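Local atomic coordinates of EvdO2 (Micromonospora carbonacea, PDB entry 4XAC), a protein that probably acts as an iron(II)- and 2-oxoglutarate-dependent oxygenase of the phytanoyl-CoA dioxygenase family in everninomicin biosynthesis. Residues 74-79 and 112-117; 100-105 and 142-147; 129-134 and 207-212. All coordinates share one frame; numbering follows the deposited sequence.

All three contacts reach the same antiparallel sheet, but at different depths. Contact 3 is the buried one: it ties the loop bearing metal ligands to the end of strand 206-210 by a salt bridge and hydrogen bonds, next to the metal that the loop coordinates. Contacts 1 and 2 are only partly buried. Contact 1 is strand on strand, held mostly by backbone bonds, whereas contact 2 lays the end of helix 89-102 on strand 139-149 through leucine packing and one arginine. Contacts 2 and 3 touch directly, since strands 139-149 and 206-210 are neighbours, with S145 N 2.9 Å from H209 O. Residues from each contact also approach the same 2-oxoglutarate molecule.

Contact 1 (74-79 and 112-117); sequences QIIKPE and YGHAIL. With AKG (2-oxoglutaric acid), chain D.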
loop_
_atom_site.group_PDB
_atom_site.type_symbol
_atom_site.label_atom_id
_atom_site.label_comp_id
_atom_site.label_asym_id
_atom_site.label_seq_id
_atom_site.Cartn_x
_atom_site.Cartn_y
_atom_site.Cartn_z
ATOM N N GLN A 74 5.342 8.116 -6.168
ATOM C CA GLN A 74 4.765 6.802 -6.416
ATOM C C GLN A 74 4.651 6.474 -7.883
ATOM O O GLN A 74 4.547 7.361 -8.727
ATOM C CB GLN A 74 3.395 6.675 -5.755
ATOM C CG GLN A 74 2.463 7.826 -5.930
ATOM C CD GLN A 74 1.429 7.866 -4.824
ATOM O OE1 GLN A 74 1.330 8.847 -4.091
ATOM N NE2 GLN A 74 0.660 6.790 -4.686
ATOM N N ILE A 75 4.685 5.180 -8.172
ATOM C CA ILE A 75 4.534 4.691 -9.530
ATOM C C ILE A 75 3.409 3.671 -9.591
ATOM O O ILE A 75 3.498 2.617 -8.970
ATOM C CB ILE A 75 5.834 4.043 -10.043
ATOM C CG1 ILE A 75 6.958 5.077 -10.089
ATOM C CG2 ILE A 75 5.604 3.414 -11.415
ATOM C CD1 ILE A 75 8.327 4.477 -10.236
ATOM N N ILE A 76 2.346 3.974 -10.326
ATOM C CA ILE A 76 1.292 2.985 -10.497
ATOM C C ILE A 76 1.724 1.995 -11.572
ATOM O O ILE A 76 2.197 2.394 -12.634
ATOM C CB ILE A 76 -0.056 3.620 -10.871
ATOM C CG1 ILE A 76 -0.534 4.541 -9.747
ATOM C CG2 ILE A 76 -1.106 2.546 -11.141
ATOM C CD1 ILE A 76 -0.419 6.025 -10.083
ATOM N N LYS A 77 1.579 0.707 -11.270
ATOM C CA LYS A 77 1.944 -0.377 -12.182
ATOM C C LYS A 77 3.408 -0.333 -12.625
ATOM O O LYS A 77 3.694 -0.253 -13.815
ATOM C CB LYS A 77 1.031 -0.374 -13.412
ATOM C CG LYS A 77 -0.413 -0.761 -13.115
ATOM C CD LYS A 77 -1.147 -1.076 -14.419
ATOM C CE LYS A 77 -2.619 -1.387 -14.195
ATOM N NZ LYS A 77 -3.402 -0.199 -13.754
ATOM N N PRO A 78 4.348 -0.426 -11.666
ATOM C CA PRO A 78 5.763 -0.404 -12.043
ATOM C C PRO A 78 6.160 -1.626 -12.882
ATOM O O PRO A 78 7.192 -1.601 -13.551
ATOM C CB PRO A 78 6.480 -0.396 -10.693
ATOM C CG PRO A 78 5.535 -1.100 -9.785
ATOM C CD PRO A 78 4.170 -0.646 -10.222
ATOM N N GLU A 79 5.335 -2.667 -12.860
ATOM C CA GLU A 79 5.560 -3.847 -13.690
ATOM C C GLU A 79 5.483 -3.545 -15.188
ATOM O O GLU A 79 5.905 -4.364 -16.001
ATOM C CB GLU A 79 4.561 -4.949 -13.338
ATOM C CG GLU A 79 3.108 -4.574 -13.558
ATOM C CD GLU A 79 2.472 -3.963 -12.320
ATOM O OE1 GLU A 79 3.216 -3.424 -11.467
ATOM O OE2 GLU A 79 1.229 -4.028 -12.199
ATOM N N TYR A 112 -2.514 -5.845 -9.612
ATOM C CA TYR A 112 -1.589 -4.875 -10.165
ATOM C C TYR A 112 -0.638 -4.450 -9.055
ATOM O O TYR A 112 -0.884 -4.704 -7.861
ATOM C CB TYR A 112 -2.320 -3.666 -10.764
ATOM C CG TYR A 112 -3.135 -2.871 -9.776
ATOM C CD1 TYR A 112 -4.454 -3.216 -9.499
ATOM C CD2 TYR A 112 -2.590 -1.770 -9.125
ATOM C CE1 TYR A 112 -5.199 -2.501 -8.601
ATOM C CE2 TYR A 112 -3.330 -1.047 -8.224
ATOM C CZ TYR A 112 -4.633 -1.411 -7.969
ATOM O OH TYR A 112 -5.371 -0.687 -7.070
ATOM N N GLY A 113 0.457 -3.822 -9.458
ATOM C CA GLY A 113 1.468 -3.385 -8.516
ATOM C C GLY A 113 1.408 -1.887 -8.331
ATOM O O GLY A 113 0.782 -1.175 -9.111
ATOM N N HIS A 114 2.072 -1.417 -7.284
ATOM C CA HIS A 114 2.121 0.001 -6.972
ATOM C C HIS A 114 3.385 0.231 -6.147
ATOM O O HIS A 114 3.622 -0.465 -5.165
ATOM C CB HIS A 114 0.857 0.422 -6.215
ATOM C CG HIS A 114 0.813 1.872 -5.862
ATOM N ND1 HIS A 114 0.206 2.339 -4.715
ATOM C CD2 HIS A 114 1.297 2.963 -6.504
ATOM C CE1 HIS A 114 0.319 3.654 -4.665
ATOM N NE2 HIS A 114 0.977 4.057 -5.739
ATOM N N ALA A 115 4.220 1.176 -6.562
ATOM C CA ALA A 115 5.466 1.406 -5.849
ATOM C C ALA A 115 5.411 2.743 -5.163
ATOM O O ALA A 115 4.876 3.721 -5.713
ATOM C CB ALA A 115 6.651 1.335 -6.785
ATOM N N ILE A 116 5.967 2.769 -3.956
ATOM C CA ILE A 116 6.016 3.977 -3.157
ATOM C C ILE A 116 7.420 4.161 -2.601
ATOM O O ILE A 116 8.102 3.191 -2.234
ATOM C CB ILE A 116 5.004 3.939 -1.998
ATOM C CG1 ILE A 116 3.610 3.585 -2.506
ATOM C CG2 ILE A 116 4.963 5.279 -1.286
ATOM C CD1 ILE A 116 2.617 3.333 -1.406
ATOM N N LEU A 117 7.857 5.414 -2.569
ATOM C CA LEU A 117 9.100 5.782 -1.933
ATOM C C LEU A 117 8.826 7.001 -1.066
ATOM O O LEU A 117 8.387 8.028 -1.570
ATOM C CB LEU A 117 10.192 6.074 -2.972
ATOM C CG LEU A 117 11.620 6.341 -2.483
ATOM C CD1 LEU A 117 12.635 5.853 -3.503
ATOM C CD2 LEU A 117 11.845 7.819 -2.214
HETATM C C1 AKG D . -1.776 1.395 0.735
HETATM O O1 AKG D . -0.911 0.513 0.470
HETATM O O2 AKG D . -2.997 1.209 0.507
HETATM C C2 AKG D . -1.346 2.705 1.300
HETATM O O5 AKG D . -2.171 3.600 1.464
HETATM C C3 AKG D . 0.092 2.922 1.627
HETATM C C4 AKG D . 0.494 4.243 2.198
HETATM C C5 AKG D . 1.957 4.514 2.358
HETATM O O3 AKG D . 2.801 3.643 2.015
HETATM O O4 AKG D . 2.358 5.609 2.838
#
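I75 and A115 form a hydrogen-bonded antiparallel pair: I75 N donates to A115 O at 2.9 Å, and A115 N returns a bond to I75 O, also at 2.9 Å. The short strand axes run 173° apart, so strand 74-76 lies nearly antiparallel to 112-117. Beyond it K77 N reaches G113 O at 3.0 Å, but from well above the carbonyl plane (44° out of it), as the chain turns away from the strand.

E79 closes this end by way of its side chain. From CB, CG takes the position between the backbone N and the carbonyl carbon (chi1 61°), and a bend at chi2 swings the carboxylate back against the partner strand. CD comes to rest beside G113 N; OE2 accepts the hydrogen bond from G113 N at 2.9 Å on its syn side, near the CA and CB of Y112. OE1 lies over the glycine, 3.4 Å from G113 CA, an approach that depends on the absence of a side chain there.

H114 turns the edge of its imidazole to strand 74-76, placing CD2 3.3 Å from I75 O, while I116 CG1 lies over one ring face. Q74, I76, H114 and I116 share the sheet face that looks to the active site, where I116 CD1 comes 3.4 Å from O3 of 2-oxoglutarate. I75 and A115 occupy the other face. There A115 CB meets P78 CG at 4.0 Å, and Y42 and L45 of helix 32-45, together with F46, cover them.

With strand 226-234 paired along the other side of 112-117, the arrangement is that of the curled antiparallel sheet of the cupin double-stranded beta-helix, or jelly roll.

Contact 2 (100-105 and 142-147); sequences AFLDMA and RGLSIW. With AKG (2-oxoglutaric acid), chain D.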
loop_
_atom_site.group_PDB
_atom_site.type_symbol
_atom_site.label_atom_id
_atom_site.label_comp_id
_atom_site.label_asym_id
_atom_site.label_seq_id
_atom_site.Cartn_x
_atom_site.Cartn_y
_atom_site.Cartn_z
ATOM N N ALA A 100 -5.448 -17.491 -0.180
ATOM C CA ALA A 100 -5.753 -18.030 1.142
ATOM C C ALA A 100 -6.590 -17.064 1.987
ATOM O O ALA A 100 -7.562 -17.461 2.630
ATOM C CB ALA A 100 -4.460 -18.378 1.873
ATOM N N PHE A 101 -6.217 -15.791 1.980
ATOM C CA PHE A 101 -6.904 -14.797 2.815
ATOM C C PHE A 101 -8.276 -14.405 2.270
ATOM O O PHE A 101 -9.154 -13.993 3.026
ATOM C CB PHE A 101 -6.072 -13.530 2.961
ATOM C CG PHE A 101 -4.938 -13.642 3.954
ATOM C CD1 PHE A 101 -4.525 -14.871 4.446
ATOM C CD2 PHE A 101 -4.279 -12.501 4.384
ATOM C CE1 PHE A 101 -3.469 -14.951 5.354
ATOM C CE2 PHE A 101 -3.227 -12.575 5.282
ATOM C CZ PHE A 101 -2.825 -13.796 5.772
ATOM N N LEU A 102 -8.454 -14.506 0.956
ATOM C CA LEU A 102 -9.712 -14.097 0.343
ATOM C C LEU A 102 -10.635 -15.281 0.064
ATOM O O LEU A 102 -11.787 -15.091 -0.340
ATOM C CB LEU A 102 -9.447 -13.340 -0.968
ATOM C CG LEU A 102 -8.765 -11.974 -0.959
ATOM C CD1 LEU A 102 -8.438 -11.521 -2.375
ATOM C CD2 LEU A 102 -9.654 -10.950 -0.290
ATOM N N ASP A 103 -10.129 -16.491 0.274
ATOM C CA ASP A 103 -10.846 -17.724 -0.068
ATOM C C ASP A 103 -11.317 -17.710 -1.507
ATOM O O ASP A 103 -12.465 -18.036 -1.798
ATOM C CB ASP A 103 -12.047 -17.948 0.849
ATOM C CG ASP A 103 -11.643 -18.287 2.256
ATOM O OD1 ASP A 103 -10.567 -18.895 2.437
ATOM O OD2 ASP A 103 -12.394 -17.925 3.186
ATOM N N MET A 104 -10.417 -17.330 -2.403
ATOM C CA MET A 104 -10.707 -17.339 -3.827
ATOM C C MET A 104 -9.561 -17.990 -4.565
ATOM O O MET A 104 -8.407 -17.861 -4.161
ATOM C CB MET A 104 -10.921 -15.924 -4.351
ATOM C CG MET A 104 -12.130 -15.236 -3.788
ATOM S SD MET A 104 -12.120 -13.524 -4.325
ATOM C CE MET A 104 -11.907 -13.742 -6.094
ATOM N N ALA A 105 -9.888 -18.705 -5.633
ATOM C CA ALA A 105 -8.883 -19.341 -6.475
ATOM C C ALA A 105 -7.945 -18.285 -7.023
ATOM O O ALA A 105 -8.390 -17.196 -7.361
ATOM C CB ALA A 105 -9.545 -20.098 -7.620
ATOM N N ARG A 142 -14.187 -7.686 -3.786
ATOM C CA ARG A 142 -13.432 -8.141 -2.618
ATOM C C ARG A 142 -11.963 -8.068 -2.947
ATOM O O ARG A 142 -11.552 -8.455 -4.041
ATOM C CB ARG A 142 -13.790 -9.575 -2.244
ATOM C CG ARG A 142 -15.207 -9.769 -1.764
ATOM C CD ARG A 142 -15.409 -11.213 -1.361
ATOM N NE ARG A 142 -14.443 -11.632 -0.346
ATOM C CZ ARG A 142 -13.798 -12.796 -0.357
ATOM N NH1 ARG A 142 -14.011 -13.669 -1.337
ATOM N NH2 ARG A 142 -12.944 -13.090 0.614
ATOM N N GLY A 143 -11.151 -7.598 -2.014
ATOM C CA GLY A 143 -9.744 -7.488 -2.323
ATOM C C GLY A 143 -8.903 -7.066 -1.156
ATOM O O GLY A 143 -9.408 -6.727 -0.080
ATOM N N LEU A 144 -7.599 -7.087 -1.387
ATOM C CA LEU A 144 -6.659 -6.694 -0.369
ATOM C C LEU A 144 -5.393 -6.159 -1.014
ATOM O O LEU A 144 -5.189 -6.272 -2.231
ATOM C CB LEU A 144 -6.362 -7.893 0.566
ATOM C CG LEU A 144 -5.881 -9.225 -0.031
ATOM C CD1 LEU A 144 -4.442 -9.123 -0.552
ATOM C CD2 LEU A 144 -5.966 -10.346 1.002
ATOM N N SER A 145 -4.542 -5.568 -0.188
ATOM C CA SER A 145 -3.252 -5.067 -0.623
ATOM C C SER A 145 -2.160 -5.723 0.202
ATOM O O SER A 145 -2.322 -5.863 1.400
ATOM C CB SER A 145 -3.183 -3.547 -0.471
ATOM O OG SER A 145 -4.153 -2.942 -1.312
ATOM N N ILE A 146 -1.061 -6.120 -0.439
ATOM C CA ILE A 146 0.115 -6.640 0.279
ATOM C C ILE A 146 1.271 -5.658 0.126
ATOM O O ILE A 146 1.843 -5.500 -0.955
ATOM C CB ILE A 146 0.544 -8.047 -0.219
ATOM C CG1 ILE A 146 -0.578 -9.048 0.039
ATOM C CG2 ILE A 146 1.809 -8.522 0.529
ATOM C CD1 ILE A 146 -0.430 -10.411 -0.719
ATOM N N TRP A 147 1.570 -4.981 1.228
ATOM C CA TRP A 147 2.542 -3.897 1.282
ATOM C C TRP A 147 3.871 -4.468 1.756
ATOM O O TRP A 147 4.046 -4.690 2.944
ATOM C CB TRP A 147 2.003 -2.817 2.243
ATOM C CG TRP A 147 2.651 -1.443 2.363
ATOM C CD1 TRP A 147 2.255 -0.279 1.725
ATOM C CD2 TRP A 147 3.683 -1.053 3.290
ATOM N NE1 TRP A 147 3.029 0.782 2.158
ATOM C CE2 TRP A 147 3.901 0.339 3.116
ATOM C CE3 TRP A 147 4.459 -1.744 4.230
ATOM C CZ2 TRP A 147 4.863 1.042 3.848
ATOM C CZ3 TRP A 147 5.420 -1.029 4.959
ATOM C CH2 TRP A 147 5.611 0.339 4.757
HETATM C C1 AKG D . -1.776 1.395 0.735
HETATM O O1 AKG D . -0.911 0.513 0.470
HETATM O O2 AKG D . -2.997 1.209 0.507
HETATM C C2 AKG D . -1.346 2.705 1.300
HETATM O O5 AKG D . -2.171 3.600 1.464
HETATM C C3 AKG D . 0.092 2.922 1.627
HETATM C C4 AKG D . 0.494 4.243 2.198
HETATM C C5 AKG D . 1.957 4.514 2.358
HETATM O O3 AKG D . 2.801 3.643 2.015
HETATM O O4 AKG D . 2.358 5.609 2.838
#
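L102 and L144 carry the apolar part of the contact. L102 CG lies 3.8 Å from L144 CD2, and L102 CD2 reaches over to the backbone, 4.0 Å from G143 CA. The same L144 methyl group also meets the helix one residue earlier, 3.7 Å from F101 CB and near the plane of the phenylalanine ring at its edge. L144 CG sits between its backbone N and carbonyl carbon (chi1 54°), which presents CD2 to both helix residues.

The polar part belongs to R142. A bend at chi3 (56°) folds its guanidinium back over the helix end, where both terminal nitrogens point at one carbonyl oxygen lying near the guanidinium plane. NH2 donates to L102 O at a refined 2.5 Å, a value too short to be read closely, and NH1 adds a weak bond to L102 O with a poor angle of 129°. The carbonyl end of the helix would probably favour a positive charge here. D103, the first residue to leave the helix (positive phi), salt-bridges to R15 and R19 of helix 12-21. M104 runs antiparallel alongside the arginine, its CG 3.5 Å from R142 NH1.

Further along the strand W147 NE1 donates to O3 of 2-oxoglutarate at 2.9 Å. Strand 139-149 thus joins an outer helical layer to the cosubstrate pocket, as in 2-oxoglutarate oxygenases built on the jelly-roll core.

Contact 3 (129-134 and 207-212); sequences HQDEAY and VVHDFR. With NI (nickel (II) ion), chain B; AKG (2-oxoglutaric acid), chain D.
E132 N donates to F211 O at 2.9 Å where the 3-10 turn 131-134 meets the end of strand 206-210, the nearest CA atoms here being those of D131 and F211. Beside it Q130, its chain extended, donates from NE2 to R212 O at 2.8 Å, the oxygen lying close to the amide plane. E132 and R212 pair side-on: R212 NE meets E132 OE1 at 2.7 Å from above the carboxylate plane, whereas NH2 finds the syn lone pair of OE2 at 3.0 Å, the carboxylate and guanidinium planes being 41° apart. A leucine in place of R212 would probably leave E132 OE1 without its charged mate and put more of the carboxylate's neutralisation on R246.

H129 and D131, with H215, form the HxD...H facial triad of non-haem oxygenases. H129 NE2 binds nickel, probably in place of iron, at 2.1 Å, and D131 OD1 binds it at 2.0 Å; 2-oxoglutarate chelates through O2 and O5. D131 OD2 accepts from H209 NE2 at 2.9 Å on its syn side and from a water that also bridges to H209 O. The same H209 NE2 donates to 2-oxoglutarate O2, while ND1 bonds to Y162 OH.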
loop_
_atom_site.group_PDB
_atom_site.type_symbol
_atom_site.label_atom_id
_atom_site.label_comp_id
_atom_site.label_asym_id
_atom_site.label_seq_id
_atom_site.Cartn_x
_atom_site.Cartn_y
_atom_site.Cartn_z
ATOM N N HIS A 129 -7.272 6.827 5.507
ATOM C CA HIS A 129 -8.127 6.564 4.362
ATOM C C HIS A 129 -8.456 5.073 4.308
ATOM O O HIS A 129 -7.811 4.251 4.967
ATOM C CB HIS A 129 -7.439 7.013 3.048
ATOM C CG HIS A 129 -6.281 6.139 2.655
ATOM N ND1 HIS A 129 -5.044 6.226 3.263
ATOM C CD2 HIS A 129 -6.187 5.128 1.755
ATOM C CE1 HIS A 129 -4.236 5.314 2.744
ATOM N NE2 HIS A 129 -4.904 4.629 1.828
ATOM N N GLN A 130 -9.482 4.740 3.528
ATOM C CA GLN A 130 -9.755 3.370 3.140
ATOM C C GLN A 130 -9.543 3.259 1.639
ATOM O O GLN A 130 -9.946 4.138 0.881
ATOM C CB GLN A 130 -11.185 2.963 3.514
ATOM C CG GLN A 130 -11.416 2.854 4.996
ATOM C CD GLN A 130 -12.878 3.030 5.313
ATOM O OE1 GLN A 130 -13.442 4.103 5.087
ATOM N NE2 GLN A 130 -13.518 1.962 5.779
ATOM N N ASP A 131 -8.890 2.192 1.201
ATOM C CA ASP A 131 -8.568 2.079 -0.208
ATOM C C ASP A 131 -9.852 2.007 -1.048
ATOM O O ASP A 131 -9.897 2.477 -2.186
ATOM C CB ASP A 131 -7.673 0.847 -0.438
ATOM C CG ASP A 131 -6.298 1.006 0.209
ATOM O OD1 ASP A 131 -5.883 2.160 0.447
ATOM O OD2 ASP A 131 -5.633 -0.012 0.495
ATOM N N GLU A 132 -10.906 1.436 -0.476
ATOM C CA GLU A 132 -12.168 1.364 -1.209
ATOM C C GLU A 132 -12.764 2.756 -1.478
ATOM O O GLU A 132 -13.571 2.924 -2.399
ATOM C CB GLU A 132 -13.170 0.480 -0.450
ATOM C CG GLU A 132 -14.443 0.210 -1.255
ATOM C CD GLU A 132 -15.343 -0.815 -0.615
ATOM O OE1 GLU A 132 -14.875 -1.566 0.264
ATOM O OE2 GLU A 132 -16.530 -0.859 -0.991
ATOM N N ALA A 133 -12.338 3.767 -0.722
ATOM C CA ALA A 133 -12.835 5.127 -0.963
ATOM C C ALA A 133 -12.486 5.622 -2.364
ATOM O O ALA A 133 -13.126 6.539 -2.887
ATOM C CB ALA A 133 -12.278 6.094 0.084
ATOM N N TYR A 134 -11.473 5.011 -2.972
ATOM C CA TYR A 134 -11.010 5.406 -4.302
ATOM C C TYR A 134 -11.750 4.659 -5.396
ATOM O O TYR A 134 -11.543 4.917 -6.582
ATOM C CB TYR A 134 -9.508 5.147 -4.454
ATOM C CG TYR A 134 -8.613 6.111 -3.713
ATOM C CD1 TYR A 134 -8.232 7.321 -4.294
ATOM C CD2 TYR A 134 -8.115 5.807 -2.447
ATOM C CE1 TYR A 134 -7.395 8.216 -3.620
ATOM C CE2 TYR A 134 -7.273 6.707 -1.773
ATOM C CZ TYR A 134 -6.915 7.893 -2.367
ATOM O OH TYR A 134 -6.084 8.777 -1.693
ATOM N N VAL A 207 2.775 -5.969 5.360
ATOM C CA VAL A 207 1.460 -5.953 5.970
ATOM C C VAL A 207 0.440 -6.170 4.854
ATOM O O VAL A 207 0.673 -5.801 3.689
ATOM C CB VAL A 207 1.187 -4.641 6.751
ATOM C CG1 VAL A 207 1.967 -4.627 8.060
ATOM C CG2 VAL A 207 1.547 -3.421 5.905
ATOM N N VAL A 208 -0.670 -6.796 5.219
ATOM C CA VAL A 208 -1.752 -7.126 4.300
ATOM C C VAL A 208 -3.008 -6.465 4.836
ATOM O O VAL A 208 -3.328 -6.651 6.002
ATOM C CB VAL A 208 -1.992 -8.658 4.215
ATOM C CG1 VAL A 208 -3.058 -8.994 3.134
ATOM C CG2 VAL A 208 -0.686 -9.400 3.954
ATOM N N HIS A 209 -3.734 -5.708 4.020
ATOM C CA HIS A 209 -4.996 -5.166 4.527
ATOM C C HIS A 209 -6.130 -5.198 3.513
ATOM O O HIS A 209 -5.926 -5.022 2.305
ATOM C CB HIS A 209 -4.828 -3.714 5.057
ATOM C CG HIS A 209 -4.299 -2.729 4.061
ATOM N ND1 HIS A 209 -2.959 -2.409 3.972
ATOM C CD2 HIS A 209 -4.933 -1.949 3.145
ATOM C CE1 HIS A 209 -2.782 -1.509 3.022
ATOM N NE2 HIS A 209 -3.963 -1.206 2.509
ATOM N N ASP A 210 -7.327 -5.433 4.049
ATOM C CA ASP A 210 -8.566 -5.411 3.285
ATOM C C ASP A 210 -8.810 -4.041 2.651
ATOM O O ASP A 210 -8.366 -3.025 3.175
ATOM C CB ASP A 210 -9.734 -5.783 4.197
ATOM C CG ASP A 210 -11.051 -5.939 3.437
ATOM O OD1 ASP A 210 -11.824 -4.967 3.361
ATOM O OD2 ASP A 210 -11.295 -7.035 2.904
ATOM N N PHE A 211 -9.520 -4.023 1.522
ATOM C CA PHE A 211 -9.902 -2.777 0.859
ATOM C C PHE A 211 -10.630 -1.807 1.790
ATOM O O PHE A 211 -10.649 -0.617 1.525
ATOM C CB PHE A 211 -10.823 -3.057 -0.337
ATOM C CG PHE A 211 -10.115 -3.474 -1.589
ATOM C CD1 PHE A 211 -8.740 -3.500 -1.664
ATOM C CD2 PHE A 211 -10.854 -3.855 -2.702
ATOM C CE1 PHE A 211 -8.105 -3.883 -2.837
ATOM C CE2 PHE A 211 -10.229 -4.232 -3.879
ATOM C CZ PHE A 211 -8.852 -4.246 -3.947
ATOM N N ARG A 212 -11.258 -2.307 2.854
ATOM C CA ARG A 212 -12.051 -1.421 3.712
ATOM C C ARG A 212 -11.403 -1.084 5.066
ATOM O O ARG A 212 -11.968 -0.322 5.840
ATOM C CB ARG A 212 -13.447 -2.030 3.949
ATOM C CG ARG A 212 -14.592 -1.027 3.792
ATOM C CD ARG A 212 -15.972 -1.692 3.789
ATOM N NE ARG A 212 -16.523 -1.866 2.443
ATOM C CZ ARG A 212 -17.707 -2.416 2.184
ATOM N NH1 ARG A 212 -18.469 -2.863 3.180
ATOM N NH2 ARG A 212 -18.130 -2.531 0.927
HETATM NI NI NI B . -4.072 2.864 1.096
HETATM C C1 AKG D . -1.776 1.395 0.735
HETATM O O1 AKG D . -0.911 0.513 0.470
HETATM O O2 AKG D . -2.997 1.209 0.507
HETATM C C2 AKG D . -1.346 2.705 1.300
HETATM O O5 AKG D . -2.171 3.600 1.464
HETATM C C3 AKG D . 0.092 2.922 1.627
HETATM C C4 AKG D . 0.494 4.243 2.198
HETATM C C5 AKG D . 1.957 4.514 2.358
HETATM O O3 AKG D . 2.801 3.643 2.015
HETATM O O4 AKG D . 2.358 5.609 2.838
HETATM O O HOH W 1 -6.214 -2.723 0.317
#